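Local structure of beta-ketoacyl synthase (Pseudomonas aeruginosa, 4CW4) at residues G324-M328 with G329-T333; G398-K401 with S402-A405; H439-T443 with P444-V448; E450-I453 with L454-A458; L479-A482 with S483-L487. The protein catalyses the condensation of acetyl-CoA with malonyl-ACP to give acetoacetyl-ACP, the primer that starts fatty acid synthesis. All blocks are in the same frame, centred on the assembly; numbering follows the deposited sequence.

Interaction 1 of 5, residues G324-M328 with G329-T333; sequences GYSAM and GALAT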
loop_
_atom_site.group_PDB
_atom_site.type_symbol
_atom_site.label_atom_id
_atom_site.label_comp_id
_atom_site.label_asym_id
_atom_site.label_seq_id
_atom_site.Cartn_x
_atom_site.Cartn_y
_atom_site.Cartn_z
ATOM N N GLY A 324 -13.618 -11.877 -7.887
ATOM C CA GLY A 324 -12.176 -11.871 -8.145
ATOM C C GLY A 324 -11.444 -13.007 -7.432
ATOM O O GLY A 324 -10.599 -13.690 -8.016
ATOM N N TYR A 325 -11.759 -13.210 -6.157
ATOM C CA TYR A 325 -11.177 -14.327 -5.427
ATOM C C TYR A 325 -11.713 -15.687 -5.883
ATOM O O TYR A 325 -10.967 -16.655 -5.959
ATOM C CB TYR A 325 -11.345 -14.155 -3.923
ATOM C CG TYR A 325 -10.400 -13.153 -3.298
ATOM C CD1 TYR A 325 -9.055 -13.436 -3.153
ATOM C CD2 TYR A 325 -10.858 -11.931 -2.848
ATOM C CE1 TYR A 325 -8.186 -12.525 -2.568
ATOM C CE2 TYR A 325 -10.006 -11.018 -2.248
ATOM C CZ TYR A 325 -8.667 -11.316 -2.126
ATOM O OH TYR A 325 -7.801 -10.414 -1.557
ATOM N N SER A 326 -13.005 -15.746 -6.189
ATOM C CA SER A 326 -13.603 -16.966 -6.709
ATOM C C SER A 326 -12.920 -17.383 -8.011
ATOM O O SER A 326 -12.640 -18.557 -8.226
ATOM C CB SER A 326 -15.103 -16.774 -6.933
ATOM O OG SER A 326 -15.776 -16.535 -5.713
ATOM N N ALA A 327 -12.639 -16.406 -8.865
ATOM C CA ALA A 327 -12.034 -16.669 -10.176
ATOM C C ALA A 327 -10.679 -17.370 -10.031
ATOM O O ALA A 327 -10.250 -18.089 -10.929
ATOM C CB ALA A 327 -11.880 -15.378 -10.984
ATOM N N MET A 328 -10.019 -17.160 -8.898
ATOM C CA MET A 328 -8.797 -17.874 -8.537
ATOM C C MET A 328 -9.036 -19.224 -7.875
ATOM O O MET A 328 -8.085 -19.950 -7.591
ATOM C CB MET A 328 -8.012 -17.076 -7.510
ATOM C CG MET A 328 -7.764 -15.647 -7.847
ATOM S SD MET A 328 -6.832 -14.856 -6.532
ATOM C CE MET A 328 -5.280 -15.753 -6.602
ATOM N N GLY A 329 -10.285 -19.553 -7.580
ATOM C CA GLY A 329 -10.584 -20.762 -6.831
ATOM C C GLY A 329 -10.223 -20.662 -5.361
ATOM O O GLY A 329 -10.053 -21.680 -4.704
ATOM N N ALA A 330 -10.125 -19.444 -4.834
ATOM C CA ALA A 330 -9.629 -19.218 -3.469
ATOM C C ALA A 330 -10.673 -19.329 -2.379
ATOM O O ALA A 330 -10.313 -19.537 -1.216
ATOM C CB ALA A 330 -8.962 -17.856 -3.385
ATOM N N LEU A 331 -11.952 -19.137 -2.721
ATOM C CA LEU A 331 -13.013 -19.042 -1.709
ATOM C C LEU A 331 -13.820 -20.313 -1.588
ATOM O O LEU A 331 -13.956 -21.060 -2.550
ATOM C CB LEU A 331 -13.980 -17.909 -2.028
ATOM C CG LEU A 331 -13.362 -16.514 -2.200
ATOM C CD1 LEU A 331 -14.467 -15.506 -2.477
ATOM C CD2 LEU A 331 -12.524 -16.107 -0.983
ATOM N N ALA A 332 -14.370 -20.536 -0.395
ATOM C CA ALA A 332 -15.326 -21.618 -0.179
ATOM C C ALA A 332 -16.640 -21.276 -0.868
ATOM O O ALA A 332 -17.291 -20.297 -0.521
ATOM C CB ALA A 332 -15.571 -21.805 1.298
ATOM N N THR A 333 -17.039 -22.105 -1.827
ATOM C CA THR A 333 -18.310 -21.908 -2.524
ATOM C C THR A 333 -19.408 -22.771 -1.905
ATOM O O THR A 333 -19.133 -23.710 -1.161
ATOM C CB THR A 333 -18.189 -22.327 -3.986
ATOM O OG1 THR A 333 -18.003 -23.742 -4.054
ATOM C CG2 THR A 333 -17.026 -21.609 -4.678
#
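At the C-terminal end of helix 319-327 the backbone folds back on itself in a Schellman motif: A330 N donates to Y325 O over 3.1 Å, and nested inside it G329 N donates to S326 O over 2.6 Å. G329 carries the positive phi of 73° that turns the chain out of the helix. The two bonds reach their carbonyls differently. The longer one has its donor tilted 30° from the carbonyl plane, while the shorter one comes in from well above that plane.

Beyond the turn the chain doubles back so that L331 points at the last helical turn. Its branch straddles the start of the Y325 side chain, with L331 CG 3.5 Å from Y325 CB and both methyls close to the same carbon, CD1 and CD2 each 3.7 Å from it. The ring of Y325 goes on past this contact. With CG anti to its own carbonyl carbon (chi1 -76°), it stands beside A330 CB and meets F361 edge-to-face further on. Its side chain lies about 5 Å from that of C286, the inferred catalytic cysteine, which places the turn beside the probable active site. Y325 also packs on F260 of the second subunit, and M328 rests on A253 of that subunit. T333 caps helix 334-341, its OG1 accepting from G336 N. The root of M328 lies in the turn, CB 3.4 Å from G329 N.

Interaction 2 of 5, residues G398-K401 with S402-A405; sequences GFKK and SISA
K400 NZ has two partners: it donates to A405 O over 2.6 Å and forms a salt bridge with D397 just upstream. A chain bent at both far torsions (chi3 71°, chi4 67°) folds the lysine back against the following turn, which puts CE 3.4 Å from I403 O and the same distance from A405 O. NZ meets the A405 carbonyl from a position tilted 30° out of its plane.

That turn has its own support. S402 OG accepts from S404 N at 3.2 Å, an ST turn that fixes the bend leading into A405. A water ties the two halves together, accepting from K401 N at 2.9 Å and donating to S402 O at an equal distance. K401 stretches away from the loop along its whole chain, its carbonyl bonded to the hydroxyl of Y271 of the second subunit. A270 of that subunit packs on K400 and Y271 on I403, so this loop between strand 387-394 and helix 409-425 is part of the dimer interface.

Burying a lysine amine here is paid for by a carboxylate and a backbone carbonyl together. That pairing would probably keep the amine charged, and through this one group D397 and A405 are tied together.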
loop_
_atom_site.group_PDB
_atom_site.type_symbol
_atom_site.label_atom_id
_atom_site.label_comp_id
_atom_site.label_asym_id
_atom_site.label_seq_id
_atom_site.Cartn_x
_atom_site.Cartn_y
_atom_site.Cartn_z
ATOM N N GLY A 398 11.325 -16.646 -2.663
ATOM C CA GLY A 398 12.280 -16.921 -3.715
ATOM C C GLY A 398 11.571 -16.964 -5.058
ATOM O O GLY A 398 10.474 -16.392 -5.224
ATOM N N PHE A 399 12.172 -17.632 -6.038
ATOM C CA PHE A 399 11.526 -17.733 -7.341
ATOM C C PHE A 399 10.197 -18.485 -7.246
ATOM O O PHE A 399 10.061 -19.435 -6.471
ATOM C CB PHE A 399 12.449 -18.396 -8.354
ATOM C CG PHE A 399 13.634 -17.555 -8.721
ATOM C CD1 PHE A 399 13.450 -16.334 -9.351
ATOM C CD2 PHE A 399 14.927 -17.983 -8.465
ATOM C CE1 PHE A 399 14.529 -15.553 -9.722
ATOM C CE2 PHE A 399 16.006 -17.205 -8.832
ATOM C CZ PHE A 399 15.802 -15.987 -9.455
ATOM N N LYS A 400 9.212 -18.040 -8.021
ATOM C CA LYS A 400 7.884 -18.654 -8.020
ATOM C C LYS A 400 7.441 -19.006 -9.430
ATOM O O LYS A 400 8.027 -18.546 -10.413
ATOM C CB LYS A 400 6.841 -17.722 -7.376
ATOM C CG LYS A 400 7.147 -17.334 -5.919
ATOM C CD LYS A 400 6.074 -16.417 -5.300
ATOM C CE LYS A 400 4.741 -17.137 -5.032
ATOM N NZ LYS A 400 4.856 -18.181 -3.968
ATOM N N LYS A 401 6.415 -19.855 -9.506
ATOM C CA LYS A 401 5.615 -20.014 -10.712
ATOM C C LYS A 401 4.419 -19.092 -10.512
ATOM O O LYS A 401 4.572 -17.881 -10.550
ATOM C CB LYS A 401 5.162 -21.468 -10.880
ATOM C CG LYS A 401 6.258 -22.403 -11.290
ATOM C CD LYS A 401 5.771 -23.838 -11.405
ATOM C CE LYS A 401 6.914 -24.792 -11.747
ATOM N NZ LYS A 401 6.498 -26.209 -11.565
ATOM N N SER A 402 3.241 -19.655 -10.262
ATOM C CA SER A 402 2.074 -18.844 -9.935
ATOM C C SER A 402 2.395 -17.912 -8.773
ATOM O O SER A 402 2.939 -18.341 -7.754
ATOM C CB SER A 402 0.901 -19.728 -9.533
ATOM O OG SER A 402 -0.080 -18.944 -8.873
ATOM N N ILE A 403 2.030 -16.647 -8.919
ATOM C CA ILE A 403 2.342 -15.641 -7.915
ATOM C C ILE A 403 1.546 -15.841 -6.632
ATOM O O ILE A 403 1.914 -15.312 -5.604
ATOM C CB ILE A 403 2.103 -14.212 -8.478
ATOM C CG1 ILE A 403 2.824 -13.140 -7.656
ATOM C CG2 ILE A 403 0.609 -13.902 -8.564
ATOM C CD1 ILE A 403 4.314 -13.302 -7.509
ATOM N N SER A 404 0.460 -16.604 -6.692
ATOM C CA SER A 404 -0.438 -16.727 -5.543
ATOM C C SER A 404 -0.263 -18.051 -4.814
ATOM O O SER A 404 -0.814 -18.234 -3.728
ATOM C CB SER A 404 -1.904 -16.555 -5.969
ATOM O OG SER A 404 -2.256 -17.472 -6.977
ATOM N N ALA A 405 0.518 -18.961 -5.391
ATOM C CA ALA A 405 0.767 -20.260 -4.765
ATOM C C ALA A 405 1.654 -20.114 -3.528
ATOM O O ALA A 405 2.465 -19.186 -3.447
ATOM C CB ALA A 405 1.422 -21.205 -5.760
HETATM O O HOH W 1 4.744 -20.562 -7.280
#

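Interaction 3 of 5, residues H439-T443 with P444-V448; sequences HGSST and PANRV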
loop_
_atom_site.group_PDB
_atom_site.type_symbol
_atom_site.label_atom_id
_atom_site.label_comp_id
_atom_site.label_asym_id
_atom_site.label_seq_id
_atom_site.Cartn_x
_atom_site.Cartn_y
_atom_site.Cartn_z
ATOM N N HIS A 439 -2.200 -19.225 10.659
ATOM C CA HIS A 439 -2.796 -18.528 9.539
ATOM C C HIS A 439 -4.165 -19.151 9.269
ATOM O O HIS A 439 -5.157 -18.446 9.175
ATOM C CB HIS A 439 -1.901 -18.624 8.316
ATOM C CG HIS A 439 -2.460 -17.934 7.120
ATOM N ND1 HIS A 439 -2.709 -16.578 7.100
ATOM C CD2 HIS A 439 -2.834 -18.409 5.907
ATOM C CE1 HIS A 439 -3.195 -16.243 5.916
ATOM N NE2 HIS A 439 -3.299 -17.338 5.182
ATOM N N GLY A 440 -4.201 -20.476 9.161
ATOM C CA GLY A 440 -5.448 -21.235 9.208
ATOM C C GLY A 440 -6.542 -20.663 8.333
ATOM O O GLY A 440 -7.607 -20.315 8.828
ATOM N N SER A 441 -6.287 -20.592 7.036
ATOM C CA SER A 441 -7.173 -19.880 6.121
ATOM C C SER A 441 -8.322 -20.733 5.600
ATOM O O SER A 441 -9.196 -20.206 4.927
ATOM C CB SER A 441 -6.359 -19.349 4.939
ATOM O OG SER A 441 -5.576 -20.387 4.395
ATOM N N SER A 442 -8.328 -22.026 5.923
ATOM C CA SER A 442 -9.370 -22.972 5.495
ATOM C C SER A 442 -9.231 -23.386 4.035
ATOM O O SER A 442 -10.229 -23.476 3.320
ATOM C CB SER A 442 -10.785 -22.446 5.758
ATOM O OG SER A 442 -11.749 -23.497 5.718
ATOM N N THR A 443 -8.010 -23.701 3.618
ATOM C CA THR A 443 -7.794 -24.240 2.279
ATOM C C THR A 443 -7.029 -25.552 2.333
ATOM O O THR A 443 -6.250 -25.792 3.259
ATOM C CB THR A 443 -7.041 -23.248 1.363
ATOM O OG1 THR A 443 -5.639 -23.348 1.617
ATOM C CG2 THR A 443 -7.505 -21.799 1.608
ATOM N N PRO A 444 -7.240 -26.420 1.327
ATOM C CA PRO A 444 -6.504 -27.686 1.314
ATOM C C PRO A 444 -4.991 -27.495 1.252
ATOM O O PRO A 444 -4.245 -28.242 1.883
ATOM C CB PRO A 444 -7.031 -28.373 0.048
ATOM C CG PRO A 444 -8.424 -27.874 -0.067
ATOM C CD PRO A 444 -8.358 -26.439 0.372
ATOM N N ALA A 445 -4.544 -26.498 0.498
ATOM C CA ALA A 445 -3.118 -26.196 0.444
ATOM C C ALA A 445 -2.602 -25.699 1.788
ATOM O O ALA A 445 -1.522 -26.105 2.224
ATOM C CB ALA A 445 -2.814 -25.157 -0.632
ATOM N N ASN A 446 -3.349 -24.820 2.444
ATOM C CA ASN A 446 -2.851 -24.243 3.682
ATOM C C ASN A 446 -2.775 -25.281 4.793
ATOM O O ASN A 446 -1.824 -25.302 5.572
ATOM C CB ASN A 446 -3.674 -23.060 4.188
ATOM C CG ASN A 446 -3.013 -22.414 5.395
ATOM O OD1 ASN A 446 -2.022 -21.703 5.252
ATOM N ND2 ASN A 446 -3.508 -22.709 6.583
ATOM N N ARG A 447 -3.769 -26.143 4.888
ATOM C CA ARG A 447 -3.793 -27.046 6.041
ATOM C C ARG A 447 -2.597 -27.979 6.023
ATOM O O ARG A 447 -2.048 -28.297 7.064
ATOM C CB ARG A 447 -5.123 -27.817 6.110
ATOM C CG ARG A 447 -5.283 -28.905 5.069
ATOM C CD ARG A 447 -6.701 -29.462 5.055
ATOM N NE ARG A 447 -6.779 -30.688 4.258
ATOM C CZ ARG A 447 -7.767 -31.028 3.431
ATOM N NH1 ARG A 447 -8.805 -30.237 3.242
ATOM N NH2 ARG A 447 -7.706 -32.174 2.790
ATOM N N VAL A 448 -2.181 -28.383 4.826
ATOM C CA VAL A 448 -0.995 -29.227 4.678
ATOM C C VAL A 448 0.298 -28.402 4.825
ATOM O O VAL A 448 1.153 -28.714 5.666
ATOM C CB VAL A 448 -1.005 -29.982 3.322
ATOM C CG1 VAL A 448 0.331 -30.697 3.075
ATOM C CG2 VAL A 448 -2.149 -30.970 3.290
#
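T443 is the N-cap of helix 444-461, and its side chain supplies a capping bond to the first turn: T443 OG1 accepts from N446 N at 2.8 Å. A chi1 of 82° seats the oxygen between the backbone N and carbonyl carbon of its own residue, where it faces the helix end. The next amide, R447 N, donates to T443 O over 3.0 Å.

Contacts without a hydrogen bond centre on N446, whose CG is anti to the backbone N (chi1 -174°) and reaches back to the loop, to S441 and H439. S441 OG sits against N446 CB at 3.3 Å. N446 OD1 comes up to H439 CD2 in the plane of the imidazole, 3.5 Å away, with the amide and ring planes 66° apart. The other end of this amide is engaged by E450, which accepts from ND2.

The charged group is R447. P444 CB lies 4.1 Å above the plane of its guanidinium, offset toward the rim, while D511 makes a salt bridge with NE and N358 accepts from NH1.

The loop that carries H439, a predicted active-site histidine, runs from strand 434-437 into helix 444-461, and strand 532-539, through S537 and K538, touches the histidine side chain.

Interaction 4 of 5, residues E450-I453 with L454-A458; sequences ESEI and LDRVA
E452 and R456 run side by side along one flank of helix 444-461, brought together by different first torsions: E452 has CG anti to its nitrogen (chi1 179°), whereas R456 turns CG beside its own (chi1 -66°) and bends again at chi3. Their aliphatic parts touch, E452 CG to R456 CD at 3.9 Å, but the charged ends do not meet. E452 OE2 stays 4.7 Å from R456 NH1 in the arginine conformer described here, one of two. In that conformer the guanidinium reaches the second subunit, NH2 donating to I610 O there.

The helix connects parallel strands 434-437 and 466-469, a beta-alpha-beta unit of the thiolase-like fold. Regular helical bonds carry its backbone, L454 N to E450 O and V457 N to I453 O each spanning 3.0 Å. Side chains also lie over carbonyls of the preceding turn: R456 CG is 3.1 Å from E452 O, and L454 CG covers E450 O at 3.4 Å.

D455 makes a salt bridge with R516, S451 OG bonds back to R447 O, and the carboxylate of E450 turns to the H439 loop and to N536 ND2.

Any attraction between E452 and R456 would thus act through space, the arginine's hydrogen bonds going to the second subunit, while E450 ties the same helix to the active-site loop.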
loop_
_atom_site.group_PDB
_atom_site.type_symbol
_atom_site.label_atom_id
_atom_site.label_comp_id
_atom_site.label_asym_id
_atom_site.label_seq_id
_atom_site.Cartn_x
_atom_site.Cartn_y
_atom_site.Cartn_z
ATOM N N GLU A 450 0.972 -25.333 5.975
ATOM C CA GLU A 450 1.191 -24.654 7.243
ATOM C C GLU A 450 1.464 -25.636 8.360
ATOM O O GLU A 450 2.346 -25.407 9.178
ATOM C CB GLU A 450 0.042 -23.721 7.627
ATOM C CG GLU A 450 0.428 -22.862 8.830
ATOM C CD GLU A 450 -0.613 -21.865 9.317
ATOM O OE1 GLU A 450 -1.814 -22.001 9.001
ATOM O OE2 GLU A 450 -0.236 -20.964 10.097
ATOM N N SER A 451 0.715 -26.723 8.426
ATOM C CA SER A 451 0.986 -27.690 9.480
ATOM C C SER A 451 2.379 -28.300 9.333
ATOM O O SER A 451 3.054 -28.542 10.326
ATOM C CB SER A 451 -0.100 -28.768 9.542
ATOM O OG SER A 451 -0.097 -29.630 8.412
ATOM N N GLU A 452 2.823 -28.520 8.103
ATOM C CA GLU A 452 4.165 -29.049 7.895
ATOM C C GLU A 452 5.225 -28.068 8.401
ATOM O O GLU A 452 6.185 -28.479 9.039
ATOM C CB GLU A 452 4.408 -29.384 6.428
ATOM C CG GLU A 452 5.792 -29.913 6.193
ATOM C CD GLU A 452 5.927 -30.627 4.871
ATOM O OE1 GLU A 452 5.057 -30.449 3.999
ATOM O OE2 GLU A 452 6.914 -31.373 4.715
ATOM N N ILE A 453 5.062 -26.776 8.124
ATOM C CA ILE A 453 5.990 -25.783 8.668
ATOM C C ILE A 453 5.990 -25.792 10.196
ATOM O O ILE A 453 7.042 -25.842 10.826
ATOM C CB ILE A 453 5.615 -24.386 8.186
ATOM C CG1 ILE A 453 5.876 -24.271 6.687
ATOM C CG2 ILE A 453 6.394 -23.311 8.937
ATOM C CD1 ILE A 453 5.194 -23.089 6.028
ATOM N N LEU A 454 4.813 -25.724 10.810
ATOM C CA LEU A 454 4.772 -25.684 12.273
ATOM C C LEU A 454 5.339 -26.956 12.901
ATOM O O LEU A 454 6.071 -26.905 13.879
ATOM C CB LEU A 454 3.347 -25.442 12.774
ATOM C CG LEU A 454 2.682 -24.155 12.300
ATOM C CD1 LEU A 454 1.240 -24.102 12.763
ATOM C CD2 LEU A 454 3.449 -22.935 12.778
ATOM N N ASP A 455 4.995 -28.095 12.323
ATOM C CA ASP A 455 5.494 -29.369 12.817
ATOM C C ASP A 455 7.015 -29.437 12.734
ATOM O O ASP A 455 7.682 -29.904 13.664
ATOM C CB ASP A 455 4.871 -30.497 12.005
ATOM C CG ASP A 455 5.001 -31.841 12.675
ATOM O OD1 ASP A 455 4.662 -31.969 13.879
ATOM O OD2 ASP A 455 5.427 -32.774 11.973
ATOM N N ARG A 456 7.582 -28.961 11.638
ATOM C CA ARG A 456 9.025 -29.054 11.460
ATOM C C ARG A 456 9.806 -28.043 12.319
ATOM O O ARG A 456 10.907 -28.341 12.798
ATOM C CB ARG A 456 9.377 -28.920 9.987
ATOM C CG ARG A 456 8.858 -30.081 9.149
ATOM C CD ARG A 456 9.353 -29.979 7.724
ATOM N NE ARG A 456 10.810 -30.037 7.689
ATOM C CZ ARG A 456 11.562 -29.636 6.673
ATOM N NH1 ARG A 456 11.005 -29.131 5.586
ATOM N NH2 ARG A 456 12.881 -29.724 6.763
ATOM N N VAL A 457 9.238 -26.866 12.550
ATOM C CA VAL A 457 9.843 -25.923 13.481
ATOM C C VAL A 457 9.725 -26.463 14.909
ATOM O O VAL A 457 10.679 -26.391 15.684
ATOM C CB VAL A 457 9.228 -24.521 13.357
ATOM C CG1 VAL A 457 9.712 -23.619 14.458
ATOM C CG2 VAL A 457 9.571 -23.933 12.003
ATOM N N ALA A 458 8.569 -27.019 15.260
ATOM C CA ALA A 458 8.419 -27.663 16.562
ATOM C C ALA A 458 9.496 -28.711 16.789
ATOM O O ALA A 458 10.083 -28.790 17.866
ATOM C CB ALA A 458 7.044 -28.290 16.684
#

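Interaction 5 of 5, residues L479-A482 with S483-L487; sequences LATA and SADQL
T481 and D485 meet one turn apart where helix 482-496 starts, their side chains slanting across each other. T481 chi1 of -46° sends CG2 anti to the backbone N, so the methyl leans on A484 CB at 4.0 Å and comes within 4.2 Å of D485 OD1. The same rotation turns T481 OG1 the other way, to S366 O on strand 366-374. T481 O is shared by two donors: D485 N at 3.0 Å, nearly straight at 164°, and A484 N, whose bond is weak.

D485 holds CG anti to its carbonyl carbon (chi1 -68°), which swings the carboxylate back along the helix toward the T481 carbonyl. There it is richly bonded: OD1 faces S366 OG, Q368 NE2 and N19 ND2, and OD2 faces S478 OG.

Q486 has the same first rotamer on the next flank. Its CG lies over A482 O at 3.5 Å, the carbonyl that also accepts from Q486 N at 3.2 Å. The extended chain carries NE2 to N536 O, and the side chain comes to about 5 Å from that of H439. A water beside the first turn lies 2.8 Å from A480 O, to which it can donate, and accepts from S483 N at 2.9 Å.

With four hydrogen-bonding partners around it, the buried carboxylate of D485 could well remain ionised, and it fastens the start of this helix to the protein core, the A482 side chain being about 4 Å from that of H477, a predicted active-site residue.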
loop_
_atom_site.group_PDB
_atom_site.type_symbol
_atom_site.label_atom_id
_atom_site.label_comp_id
_atom_site.label_asym_id
_atom_site.label_seq_id
_atom_site.Cartn_x
_atom_site.Cartn_y
_atom_site.Cartn_z
ATOM N N LEU A 479 -8.294 -10.138 5.300
ATOM C CA LEU A 479 -7.332 -9.642 4.315
ATOM C C LEU A 479 -6.249 -8.833 5.044
ATOM O O LEU A 479 -5.518 -9.414 5.841
ATOM C CB LEU A 479 -8.028 -8.871 3.188
ATOM C CG LEU A 479 -9.120 -9.626 2.415
ATOM C CD1 LEU A 479 -9.571 -8.827 1.207
ATOM C CD2 LEU A 479 -8.684 -11.035 1.991
ATOM N N ALA A 480 -6.134 -7.521 4.801
ATOM C CA ALA A 480 -5.108 -6.747 5.513
ATOM C C ALA A 480 -5.182 -6.945 7.021
ATOM O O ALA A 480 -4.164 -7.029 7.695
ATOM C CB ALA A 480 -5.185 -5.246 5.213
ATOM N N THR A 481 -6.396 -7.027 7.541
ATOM C CA THR A 481 -6.601 -6.997 8.981
ATOM C C THR A 481 -6.480 -8.383 9.607
ATOM O O THR A 481 -6.582 -8.526 10.819
ATOM C CB THR A 481 -7.991 -6.392 9.267
ATOM O OG1 THR A 481 -8.137 -5.219 8.462
ATOM C CG2 THR A 481 -8.177 -6.024 10.730
ATOM N N ALA A 482 -6.231 -9.395 8.785
ATOM C CA ALA A 482 -6.288 -10.770 9.272
ATOM C C ALA A 482 -5.392 -11.014 10.493
ATOM O O ALA A 482 -5.812 -11.600 11.482
ATOM C CB ALA A 482 -5.937 -11.736 8.182
ATOM N N SER A 483 -4.140 -10.586 10.428
ATOM C CA SER A 483 -3.228 -10.857 11.523
ATOM C C SER A 483 -3.447 -9.948 12.719
ATOM O O SER A 483 -2.964 -10.258 13.793
ATOM C CB SER A 483 -1.768 -10.896 11.059
ATOM O OG SER A 483 -1.391 -9.731 10.336
ATOM N N ALA A 484 -4.204 -8.872 12.561
ATOM C CA ALA A 484 -4.673 -8.103 13.709
ATOM C C ALA A 484 -5.802 -8.864 14.438
ATOM O O ALA A 484 -5.837 -8.898 15.651
ATOM C CB ALA A 484 -5.151 -6.709 13.296
ATOM N N ASP A 485 -6.723 -9.470 13.698
ATOM C CA ASP A 485 -7.720 -10.347 14.321
ATOM C C ASP A 485 -7.017 -11.429 15.161
ATOM O O ASP A 485 -7.459 -11.781 16.257
ATOM C CB ASP A 485 -8.603 -11.047 13.269
ATOM C CG ASP A 485 -9.531 -10.100 12.522
ATOM O OD1 ASP A 485 -9.905 -9.030 13.059
ATOM O OD2 ASP A 485 -9.922 -10.473 11.387
ATOM N N GLN A 486 -5.935 -11.986 14.617
ATOM C CA GLN A 486 -5.138 -12.980 15.348
ATOM C C GLN A 486 -4.529 -12.407 16.627
ATOM O O GLN A 486 -4.670 -12.983 17.711
ATOM C CB GLN A 486 -4.032 -13.571 14.457
ATOM C CG GLN A 486 -4.522 -14.366 13.256
ATOM C CD GLN A 486 -3.365 -14.719 12.316
ATOM O OE1 GLN A 486 -2.836 -13.869 11.605
ATOM N NE2 GLN A 486 -2.964 -15.953 12.329
ATOM N N LEU A 487 -3.817 -11.292 16.502
ATOM C CA LEU A 487 -3.150 -10.672 17.645
ATOM C C LEU A 487 -4.150 -10.348 18.745
ATOM O O LEU A 487 -3.923 -10.649 19.904
ATOM C CB LEU A 487 -2.392 -9.402 17.209
ATOM C CG LEU A 487 -1.744 -8.619 18.377
ATOM C CD1 LEU A 487 -0.867 -9.513 19.201
ATOM C CD2 LEU A 487 -0.937 -7.395 17.889
HETATM O O HOH W 2 -2.932 -9.519 8.018
#

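Interactions 1, 3, 4 and 5 lie near the probable active site (C286, H439, H477), interaction 4 reaching it through E450. Interactions 3 and 4 share helix 444-461 and join directly: E450 OE2 is 2.7 Å from H439 N and E450 OE1 is 2.8 Å from G440 N, probable hydrogen bonds that would hold the histidine loop. Interaction 5 touches interaction 1, with L479 CD1 3.6 Å from Y325 OH, and also touches interaction 3, Q486 NE2 lying 3.8 Å from H439 N. Interaction 2 lies away from the annotated sites, its centre about 18 Å from that of interaction 1, yet M328 CE packs 3.5 Å from S404 OG. Interactions 1, 2 and 4 all reach the second subunit.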